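Local coordinates for protein 0.19 alpha-amylase inhibitor (Triticum aestivum, PDB 1HSS) that inhibits alpha-amylase as a secreted, disulfide-rich homodimer of the cereal trypsin/alpha-amylase inhibitor family and is a wheat allergen, at residues Q10-P15 with C54-S59; P15-C20 with Q43-I48; L23-C28 with A79-R84; V88-A93 with D117-P122. All blocks are in the same frame, centred on the assembly; numbering follows the deposited sequence.

Contact 1: Q10-P15 with C54-S59; sequences QAFQVP and CGALYS
Phe12 and Ala56 are the closest backbone neighbours here, with Phe12 CA 6.3 Å from Ala56 CA. Segment 10-15 has no regular helix or strand and runs past helix 53-67. Residues 54-59 form regular helix, with Tyr58 N hydrogen-bonded to Cys54 O and Ser59 N to Gly55 O. No hydrogen bond joins the two segments.

The Phe12 ring does most of the touching. Its CG sits between the backbone N and the carbonyl carbon (chi1 48°), and the ring lies flat against the helix backbone. Ala56 CA is over the centre of one face, 3.7 Å from the ring centroid and only 5° off the normal. This is a CH-pi contact. Ala56 N lies over the same ring, 3.7 Å from Phe12 CE1. The Gly55 carbonyl meets the ring obliquely, with Gly55 O 3.6 Å from Phe12 CZ. One turn on, Ser59 CB comes obliquely to within 3.6 Å of Phe12 CE2. Val14 adds a lighter touch, its CG2 lying 4.0 Å from Ser59 OG.

At the start of the helical segment, Cys54 is tied to Cys115 by a disulfide. The contact is a loop-on-helix packing: an aromatic ring packs the N-terminal loop against a helix of the disulfide-linked helical fold of the cereal inhibitor family.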
# COMPACT_ATOMS: atom_id res chain seq x y z
N GLN A 10 17.06 17.23 -8.35
CA GLN A 10 16.29 18.46 -8.45
C GLN A 10 14.78 18.35 -8.28
O GLN A 10 14.19 19.17 -7.59
CB GLN A 10 16.62 19.21 -9.74
CG GLN A 10 16.25 18.49 -10.97
CD GLN A 10 15.80 19.44 -12.05
OE1 GLN A 10 16.28 20.57 -12.15
NE2 GLN A 10 14.84 19.01 -12.85
N ALA A 11 14.15 17.32 -8.84
CA ALA A 11 12.76 17.06 -8.52
C ALA A 11 12.63 16.62 -7.05
O ALA A 11 11.59 16.79 -6.42
CB ALA A 11 12.22 16.01 -9.42
N PHE A 12 13.70 16.03 -6.53
CA PHE A 12 13.77 15.64 -5.13
C PHE A 12 15.23 15.57 -4.72
O PHE A 12 16.08 15.36 -5.56
CB PHE A 12 13.09 14.27 -4.91
CG PHE A 12 13.49 13.20 -5.88
CD1 PHE A 12 12.81 13.05 -7.08
CD2 PHE A 12 14.48 12.30 -5.57
CE1 PHE A 12 13.10 12.02 -7.95
CE2 PHE A 12 14.79 11.25 -6.43
CZ PHE A 12 14.09 11.11 -7.62
N GLN A 13 15.51 15.82 -3.44
CA GLN A 13 16.86 15.67 -2.87
C GLN A 13 17.31 14.22 -2.99
O GLN A 13 16.51 13.30 -2.87
CB GLN A 13 16.87 16.09 -1.39
CG GLN A 13 16.71 14.90 -0.38
CD GLN A 13 16.28 15.30 1.06
OE1 GLN A 13 15.08 15.31 1.40
NE2 GLN A 13 17.27 15.44 1.94
N VAL A 14 18.60 14.02 -3.25
CA VAL A 14 19.22 12.70 -3.21
C VAL A 14 20.36 12.73 -2.18
O VAL A 14 20.97 13.78 -1.96
CB VAL A 14 19.74 12.29 -4.63
CG1 VAL A 14 20.85 11.28 -4.52
CG2 VAL A 14 18.61 11.70 -5.44
N PRO A 15 20.52 11.65 -1.39
CA PRO A 15 19.72 10.42 -1.33
C PRO A 15 18.28 10.67 -0.95
O PRO A 15 17.99 11.57 -0.18
CB PRO A 15 20.44 9.57 -0.29
CG PRO A 15 21.15 10.54 0.54
CD PRO A 15 21.61 11.61 -0.40
N CYS A 54 6.44 9.13 -6.70
CA CYS A 54 6.81 7.74 -7.01
C CYS A 54 8.24 7.59 -7.47
O CYS A 54 8.86 6.54 -7.28
CB CYS A 54 5.92 7.18 -8.10
SG CYS A 54 4.21 6.95 -7.55
N GLY A 55 8.71 8.61 -8.17
CA GLY A 55 10.11 8.70 -8.54
C GLY A 55 11.08 8.84 -7.38
O GLY A 55 12.10 8.14 -7.36
N ALA A 56 10.74 9.69 -6.41
CA ALA A 56 11.48 9.75 -5.14
C ALA A 56 11.54 8.41 -4.41
O ALA A 56 12.60 8.01 -3.94
CB ALA A 56 10.89 10.78 -4.25
N LEU A 57 10.42 7.69 -4.38
CA LEU A 57 10.35 6.38 -3.73
C LEU A 57 11.15 5.30 -4.47
O LEU A 57 11.83 4.50 -3.84
CB LEU A 57 8.88 5.93 -3.59
CG LEU A 57 8.12 6.54 -2.41
CD1 LEU A 57 6.64 6.37 -2.59
CD2 LEU A 57 8.58 5.90 -1.12
N TYR A 58 11.07 5.28 -5.79
CA TYR A 58 11.87 4.37 -6.62
C TYR A 58 13.38 4.56 -6.36
O TYR A 58 14.11 3.60 -6.10
CB TYR A 58 11.55 4.62 -8.09
CG TYR A 58 11.98 3.51 -8.99
CD1 TYR A 58 13.28 3.44 -9.45
CD2 TYR A 58 11.09 2.54 -9.37
CE1 TYR A 58 13.69 2.41 -10.29
CE2 TYR A 58 11.48 1.50 -10.20
CZ TYR A 58 12.79 1.44 -10.66
OH TYR A 58 13.21 0.41 -11.50
N SER A 59 13.82 5.81 -6.39
CA SER A 59 15.19 6.21 -6.11
C SER A 59 15.65 5.75 -4.73
O SER A 59 16.76 5.27 -4.57
CB SER A 59 15.33 7.74 -6.21
OG SER A 59 16.61 8.21 -5.82

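Contact 2: P15-C20 with Q43-I48; sequences PALPAC and QQLAHI
Leu17 to Ala19 meet Gln44, Leu45 and Ile48 in a mixed polar and apolar contact. It joins the loop before helix 20-27 to the C-terminal end of helix 35-46 and the residues just after it. The closest backbone pair is Leu17 with Gln44.

Gln44 supplies the polar part. Its chain is extended beyond CG (chi2 169°), which carries the amide across to the loop. Ala19 N donates to Gln44 OE1 at 2.9 Å, with an N-H...O angle of 156°. The donor is tilted 18° from the carbonyl plane of the amide. The same oxygen is packed closely by carbon: Ala19 CB is 3.2 Å from Gln44 OE1, and Pro18 CD is 3.3 Å from it. Pro18 N is also near but has no hydrogen to give. The Gln44 and Pro18 side chains cross at about a right angle. Within the loop, Cys20 N is hydrogen-bonded to Leu17 O.

Leu17 supplies the apolar part. Its two methyls go to different partners. Leu17 CD2 meets Ile48 CD1 at 3.6 Å, while Leu17 CD1 meets Leu45 CD2 at 4.1 Å. The Leu17 and Gln44 side chains run past one another with opposite sense, Leu17 CD2 near Gln44 CB.

The Cys20-Cys41 disulfide links this loop region to helix 35-46. Helix 53-67 packs on this region: Ala16 touches Ser59, Cys20 touches Met60 and Ile48 touches Ala56. Leu45 reaches Cys99 and Leu101 in a loop.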
# COMPACT_ATOMS: atom_id res chain seq x y z
N PRO A 15 20.52 11.65 -1.39
CA PRO A 15 19.72 10.42 -1.33
C PRO A 15 18.28 10.67 -0.95
O PRO A 15 17.99 11.57 -0.18
CB PRO A 15 20.44 9.57 -0.29
CG PRO A 15 21.15 10.54 0.54
CD PRO A 15 21.61 11.61 -0.40
N ALA A 16 17.38 9.97 -1.64
CA ALA A 16 15.97 10.29 -1.62
C ALA A 16 15.35 9.89 -0.29
O ALA A 16 15.78 8.93 0.33
CB ALA A 16 15.26 9.59 -2.80
N LEU A 17 14.47 10.74 0.24
CA LEU A 17 13.62 10.38 1.39
C LEU A 17 14.34 9.66 2.53
O LEU A 17 13.94 8.58 2.95
CB LEU A 17 12.44 9.53 0.93
CG LEU A 17 11.70 10.09 -0.28
CD1 LEU A 17 10.70 9.10 -0.76
CD2 LEU A 17 11.05 11.39 0.08
N PRO A 18 15.33 10.32 3.15
CA PRO A 18 16.06 9.77 4.29
C PRO A 18 15.14 9.29 5.42
O PRO A 18 15.37 8.24 6.02
CB PRO A 18 16.94 10.93 4.75
CG PRO A 18 17.08 11.77 3.56
CD PRO A 18 15.79 11.69 2.84
N ALA A 19 14.07 10.05 5.67
CA ALA A 19 13.16 9.77 6.76
C ALA A 19 12.27 8.58 6.49
O ALA A 19 11.68 8.01 7.39
CB ALA A 19 12.31 10.98 7.02
N CYS A 20 12.14 8.21 5.22
CA CYS A 20 11.25 7.11 4.87
C CYS A 20 11.95 5.78 4.92
O CYS A 20 11.30 4.74 4.93
CB CYS A 20 10.63 7.34 3.48
SG CYS A 20 9.56 8.80 3.40
N GLN A 43 6.10 14.09 5.75
CA GLN A 43 6.56 15.47 5.60
C GLN A 43 7.50 15.65 4.41
O GLN A 43 7.34 16.57 3.61
CB GLN A 43 7.26 15.89 6.88
CG GLN A 43 8.22 17.06 6.75
CD GLN A 43 7.55 18.41 6.88
OE1 GLN A 43 6.32 18.53 6.77
NE2 GLN A 43 8.35 19.46 7.03
N GLN A 44 8.50 14.78 4.31
CA GLN A 44 9.39 14.71 3.16
C GLN A 44 8.69 14.37 1.83
O GLN A 44 8.96 15.00 0.81
CB GLN A 44 10.50 13.70 3.42
CG GLN A 44 11.79 14.32 3.94
CD GLN A 44 12.81 13.31 4.46
OE1 GLN A 44 12.81 12.13 4.10
NE2 GLN A 44 13.70 13.78 5.33
N LEU A 45 7.77 13.39 1.83
CA LEU A 45 6.96 13.10 0.64
C LEU A 45 6.07 14.28 0.23
O LEU A 45 5.99 14.60 -0.96
CB LEU A 45 6.09 11.86 0.85
CG LEU A 45 6.70 10.52 0.42
CD1 LEU A 45 5.81 9.38 0.87
CD2 LEU A 45 6.91 10.49 -1.10
N ALA A 46 5.48 14.96 1.21
CA ALA A 46 4.56 16.07 0.96
C ALA A 46 5.19 17.20 0.15
O ALA A 46 4.53 17.83 -0.68
CB ALA A 46 4.04 16.62 2.29
N HIS A 47 6.49 17.40 0.31
CA HIS A 47 7.20 18.47 -0.40
C HIS A 47 7.51 18.16 -1.86
O HIS A 47 7.81 19.06 -2.63
CB HIS A 47 8.49 18.81 0.32
CG HIS A 47 8.30 19.25 1.73
ND1 HIS A 47 9.34 19.39 2.62
CD2 HIS A 47 7.17 19.53 2.42
CE1 HIS A 47 8.86 19.75 3.80
NE2 HIS A 47 7.55 19.85 3.70
N ILE A 48 7.52 16.89 -2.21
CA ILE A 48 7.74 16.49 -3.58
C ILE A 48 6.40 16.55 -4.30
O ILE A 48 5.35 16.35 -3.68
CB ILE A 48 8.35 15.06 -3.64
CG1 ILE A 48 9.70 15.08 -2.90
CG2 ILE A 48 8.51 14.59 -5.09
CD1 ILE A 48 10.23 13.73 -2.51

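Contact 3: L23-C28 with A79-R84; sequences LLRLQC and AFPRCR
Cys28 and Cys83 are joined by a disulfide, their SG atoms 2.0 Å apart. The chi3 torsion of 84° sets the two halves of the bridge nearly perpendicular. The bridge ties the C-terminal end of helix 20-27 to a loop that makes a type II beta turn from Phe80 to Cys83.

The Phe80 ring sits beside this bridge. Cys28 SG makes an oblique sulfur-aromatic contact with it, 5.3 Å from the ring centroid, and also touches Phe80 CB. Leu24 crosses the ring obliquely and brings CD2 to 3.8 Å from Phe80 CE1. Arg25 crosses Phe80 at about a right angle, with its CG 4.0 Å from Phe80 CD1. Leu24, Arg25 and Cys28 therefore meet the same phenylalanine by a methyl, a methylene and a sulfur.

Beyond CG, Arg25 bends at chi3 (-102°). Its CD rests 4.0 Å from Pro81 CD. At the tip, Arg25 NH1 donates to Ala79 O at 2.9 Å. The oxygen lies at the edge of the guanidinium and close to its plane, and the NH1 donor lies in the carbonyl plane of Ala79.

Helix 53-67 backs the contact, with Met64 touching Leu24, Arg25 and Phe80, and Tyr65 set edge-to-face with Phe80. Val88 of helix 85-92 packs against Phe80 and Cys83. Arg84, at the N-cap position of that helix, forms salt bridges with Asp106 and Asp110 of the second subunit.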
# COMPACT_ATOMS: atom_id res chain seq x y z
N LEU A 23 11.16 4.05 8.12
CA LEU A 23 9.76 3.64 8.04
C LEU A 23 9.61 2.33 7.29
O LEU A 23 8.97 1.41 7.77
CB LEU A 23 8.96 4.72 7.33
CG LEU A 23 7.51 4.31 7.09
CD1 LEU A 23 6.83 4.18 8.43
CD2 LEU A 23 6.79 5.34 6.23
N LEU A 24 10.19 2.25 6.09
CA LEU A 24 10.13 1.06 5.24
C LEU A 24 10.72 -0.21 5.91
O LEU A 24 10.17 -1.30 5.79
CB LEU A 24 10.84 1.34 3.90
CG LEU A 24 10.98 0.17 2.93
CD1 LEU A 24 9.62 -0.49 2.65
CD2 LEU A 24 11.62 0.65 1.66
N ARG A 25 11.80 -0.04 6.67
CA ARG A 25 12.41 -1.15 7.41
C ARG A 25 11.59 -1.68 8.57
O ARG A 25 11.65 -2.88 8.86
CB ARG A 25 13.79 -0.76 7.90
CG ARG A 25 14.82 -0.82 6.81
CD ARG A 25 16.17 -1.05 7.41
NE ARG A 25 16.92 0.18 7.45
CZ ARG A 25 17.84 0.52 6.54
NH1 ARG A 25 18.30 -0.40 5.68
NH2 ARG A 25 18.34 1.75 6.54
N LEU A 26 10.84 -0.80 9.24
CA LEU A 26 9.86 -1.20 10.26
C LEU A 26 8.60 -1.85 9.65
O LEU A 26 8.16 -2.92 10.07
CB LEU A 26 9.43 0.02 11.09
CG LEU A 26 10.45 0.65 12.04
CD1 LEU A 26 9.98 2.05 12.47
CD2 LEU A 26 10.63 -0.26 13.24
N GLN A 27 8.05 -1.20 8.64
CA GLN A 27 6.88 -1.72 8.01
C GLN A 27 7.07 -3.07 7.35
O GLN A 27 6.15 -3.87 7.36
CB GLN A 27 6.37 -0.76 6.97
CG GLN A 27 5.72 0.46 7.54
CD GLN A 27 5.04 1.26 6.45
OE1 GLN A 27 3.83 1.48 6.50
NE2 GLN A 27 5.80 1.62 5.42
N CYS A 28 8.21 -3.31 6.70
CA CYS A 28 8.33 -4.52 5.87
C CYS A 28 8.37 -5.86 6.63
O CYS A 28 8.10 -6.91 6.04
CB CYS A 28 9.49 -4.42 4.86
SG CYS A 28 11.17 -4.42 5.55
N ALA A 79 19.63 -5.32 2.72
CA ALA A 79 19.14 -3.97 2.95
C ALA A 79 17.92 -3.97 3.89
O ALA A 79 17.69 -2.99 4.62
CB ALA A 79 18.80 -3.29 1.62
N PHE A 80 17.21 -5.10 3.94
CA PHE A 80 15.97 -5.21 4.71
C PHE A 80 15.90 -6.42 5.63
O PHE A 80 15.54 -7.52 5.19
CB PHE A 80 14.79 -5.22 3.76
CG PHE A 80 14.76 -4.05 2.86
CD1 PHE A 80 14.32 -2.83 3.34
CD2 PHE A 80 15.35 -4.11 1.61
CE1 PHE A 80 14.48 -1.70 2.60
CE2 PHE A 80 15.52 -2.98 0.86
CZ PHE A 80 15.08 -1.77 1.35
N PRO A 81 16.31 -6.25 6.90
CA PRO A 81 16.46 -7.36 7.85
C PRO A 81 15.11 -7.94 8.25
O PRO A 81 14.22 -7.21 8.68
CB PRO A 81 17.19 -6.72 9.04
CG PRO A 81 17.76 -5.41 8.51
CD PRO A 81 16.75 -4.97 7.49
N ARG A 82 14.95 -9.23 8.02
CA ARG A 82 13.71 -9.94 8.36
C ARG A 82 12.55 -9.64 7.41
O ARG A 82 11.41 -10.06 7.66
CB ARG A 82 13.30 -9.66 9.81
CG ARG A 82 14.15 -10.39 10.86
CD ARG A 82 14.28 -9.57 12.15
NE ARG A 82 15.66 -9.13 12.38
CZ ARG A 82 16.05 -7.86 12.46
NH1 ARG A 82 15.16 -6.87 12.36
NH2 ARG A 82 17.33 -7.58 12.65
N CYS A 83 12.87 -9.05 6.26
CA CYS A 83 11.88 -8.76 5.23
C CYS A 83 12.02 -9.54 3.93
O CYS A 83 13.11 -9.66 3.37
CB CYS A 83 11.87 -7.28 4.89
SG CYS A 83 11.37 -6.30 6.29
N ARG A 84 10.87 -9.90 3.38
CA ARG A 84 10.78 -10.55 2.08
C ARG A 84 10.80 -9.55 0.94
O ARG A 84 10.04 -8.59 0.93
CB ARG A 84 9.49 -11.35 2.00
CG ARG A 84 9.27 -12.30 3.14
CD ARG A 84 8.09 -13.17 2.86
NE ARG A 84 7.83 -14.03 4.00
CZ ARG A 84 7.14 -15.15 3.92
NH1 ARG A 84 6.62 -15.51 2.76
NH2 ARG A 84 6.95 -15.88 5.02

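Contact 4: V88-A93 with D117-P122; sequences VKLTAA and DVAAYP
Lys89 reaches segment 117-122 through a folded side chain. Its CG stands between the backbone N and the carbonyl carbon (chi1 61°), and a bend at chi3 (90°) turns CE toward Tyr121. The aliphatic part runs over backbone carbonyls: Lys89 CD is 3.2 Å from Ala119 O, and Lys89 CE is 3.4 Å from Tyr121 O. Lys89 CB also lies near Val118 O. The ammonium nitrogen NZ is at the edge of the Tyr121 ring, 4.3 Å from Tyr121 CD1, and has a weak hydrogen bond to Arg85 O. No hydrogen bond crosses between the two segments.

Val118 CG1 is anti to its backbone N (chi1 178°). It packs 3.8 Å from Ala92 CB and 3.7 Å from Ala93 N. Ala93 CA is 5.1 Å from Val118 CA, and Lys89 and Ala119 are equally near at CA. The small side chains of Ala93 and Ala119 are consistent with this close backbone approach. Ala93 CB meets Ala119 CB at 3.7 Å. Leu90 CD1 makes a looser touch on that same methyl.

The contact is buried and joins helix 85-92 to the short helix 116-119. On the side of helix 53-67, Tyr121 OH is hydrogen-bonded to Asp62 and the Tyr121 ring is edge-to-face with Tyr58. Ala92 and Thr91 pack on Leu24 of helix 20-27, while at the dimer interface Ala119 touches Leu90 of the second subunit and Leu90 touches Val114 of that subunit.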
# COMPACT_ATOMS: atom_id res chain seq x y z
N VAL A 88 8.66 -6.06 0.66
CA VAL A 88 9.46 -4.84 0.64
C VAL A 88 9.03 -3.89 -0.48
O VAL A 88 8.72 -2.73 -0.22
CB VAL A 88 11.00 -5.14 0.52
CG1 VAL A 88 11.78 -3.88 0.14
CG2 VAL A 88 11.53 -5.67 1.83
N LYS A 89 8.91 -4.37 -1.71
CA LYS A 89 8.61 -3.45 -2.80
C LYS A 89 7.13 -3.12 -2.86
O LYS A 89 6.78 -2.02 -3.26
CB LYS A 89 9.11 -3.97 -4.16
CG LYS A 89 8.50 -5.27 -4.58
CD LYS A 89 9.03 -5.72 -5.93
CE LYS A 89 10.28 -6.57 -5.78
NZ LYS A 89 11.29 -5.88 -4.91
N LEU A 90 6.30 -3.99 -2.31
CA LEU A 90 4.89 -3.70 -2.10
C LEU A 90 4.69 -2.64 -1.03
O LEU A 90 3.80 -1.80 -1.15
CB LEU A 90 4.16 -4.95 -1.69
CG LEU A 90 2.90 -5.28 -2.48
CD1 LEU A 90 3.20 -5.31 -3.97
CD2 LEU A 90 2.37 -6.62 -2.01
N THR A 91 5.49 -2.68 0.02
CA THR A 91 5.43 -1.67 1.11
C THR A 91 5.93 -0.28 0.65
O THR A 91 5.22 0.73 0.76
CB THR A 91 6.27 -2.14 2.34
OG1 THR A 91 5.81 -3.43 2.75
CG2 THR A 91 6.17 -1.17 3.50
N ALA A 92 7.05 -0.27 -0.05
CA ALA A 92 7.55 0.96 -0.62
C ALA A 92 6.54 1.62 -1.59
O ALA A 92 6.33 2.83 -1.55
CB ALA A 92 8.90 0.69 -1.30
N ALA A 93 5.84 0.80 -2.38
CA ALA A 93 4.85 1.27 -3.37
C ALA A 93 3.63 1.97 -2.74
O ALA A 93 2.89 2.66 -3.44
CB ALA A 93 4.38 0.09 -4.23
N ASP A 117 5.11 1.52 -10.50
CA ASP A 117 6.50 1.42 -10.96
C ASP A 117 7.45 0.91 -9.85
O ASP A 117 8.24 0.00 -10.09
CB ASP A 117 6.98 2.77 -11.52
CG ASP A 117 6.76 3.96 -10.54
OD1 ASP A 117 5.66 4.10 -9.94
OD2 ASP A 117 7.67 4.82 -10.44
N VAL A 118 7.20 1.35 -8.62
CA VAL A 118 7.95 0.89 -7.46
C VAL A 118 7.60 -0.55 -7.06
O VAL A 118 8.46 -1.29 -6.60
CB VAL A 118 7.71 1.84 -6.25
CG1 VAL A 118 8.44 1.35 -5.01
CG2 VAL A 118 8.15 3.25 -6.60
N ALA A 119 6.33 -0.93 -7.20
CA ALA A 119 5.89 -2.31 -6.94
C ALA A 119 6.50 -3.33 -7.92
O ALA A 119 6.62 -4.52 -7.61
CB ALA A 119 4.37 -2.39 -6.97
N ALA A 120 6.93 -2.86 -9.07
CA ALA A 120 7.51 -3.71 -10.09
C ALA A 120 9.04 -3.64 -10.17
O ALA A 120 9.64 -4.17 -11.09
CB ALA A 120 6.91 -3.37 -11.42
N TYR A 121 9.66 -2.93 -9.25
CA TYR A 121 11.12 -2.86 -9.14
C TYR A 121 11.79 -4.26 -9.26
O TYR A 121 11.27 -5.25 -8.74
CB TYR A 121 11.47 -2.17 -7.81
CG TYR A 121 12.94 -1.95 -7.55
CD1 TYR A 121 13.70 -2.95 -6.95
CD2 TYR A 121 13.57 -0.78 -7.94
CE1 TYR A 121 15.04 -2.80 -6.76
CE2 TYR A 121 14.92 -0.62 -7.75
CZ TYR A 121 15.65 -1.64 -7.16
OH TYR A 121 17.01 -1.52 -6.99
N PRO A 122 12.92 -4.38 -10.01
CA PRO A 122 13.79 -3.34 -10.55
C PRO A 122 13.52 -3.03 -12.02
O PRO A 122 14.35 -2.46 -12.70
CB PRO A 122 15.19 -3.94 -10.37
CG PRO A 122 14.99 -5.40 -10.13
CD PRO A 122 13.52 -5.70 -10.23

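Contact 4 is buried; contacts 1, 2 and 3 are only partly so. Contacts 1 and 2 share Pro15 and touch through Ile48 against Phe12 and Ala56. Together they join the N-terminal loop first to helix 53-67 and then to the end of helix 35-46. Contacts 3 and 4 meet where Leu24 and Gln27 pack on Thr91, and both touch the second subunit. Contacts 1 and 4 also meet, between helices 53-67 and 116-119. The chemistry differs: contact 1 is aromatic packing without hydrogen bonds, contact 2 adds one hydrogen bond to a side-chain amide oxygen, contact 3 combines a disulfide with a hydrogen bond and aromatic packing, and contact 4 relies on small apolar groups and a folded lysine.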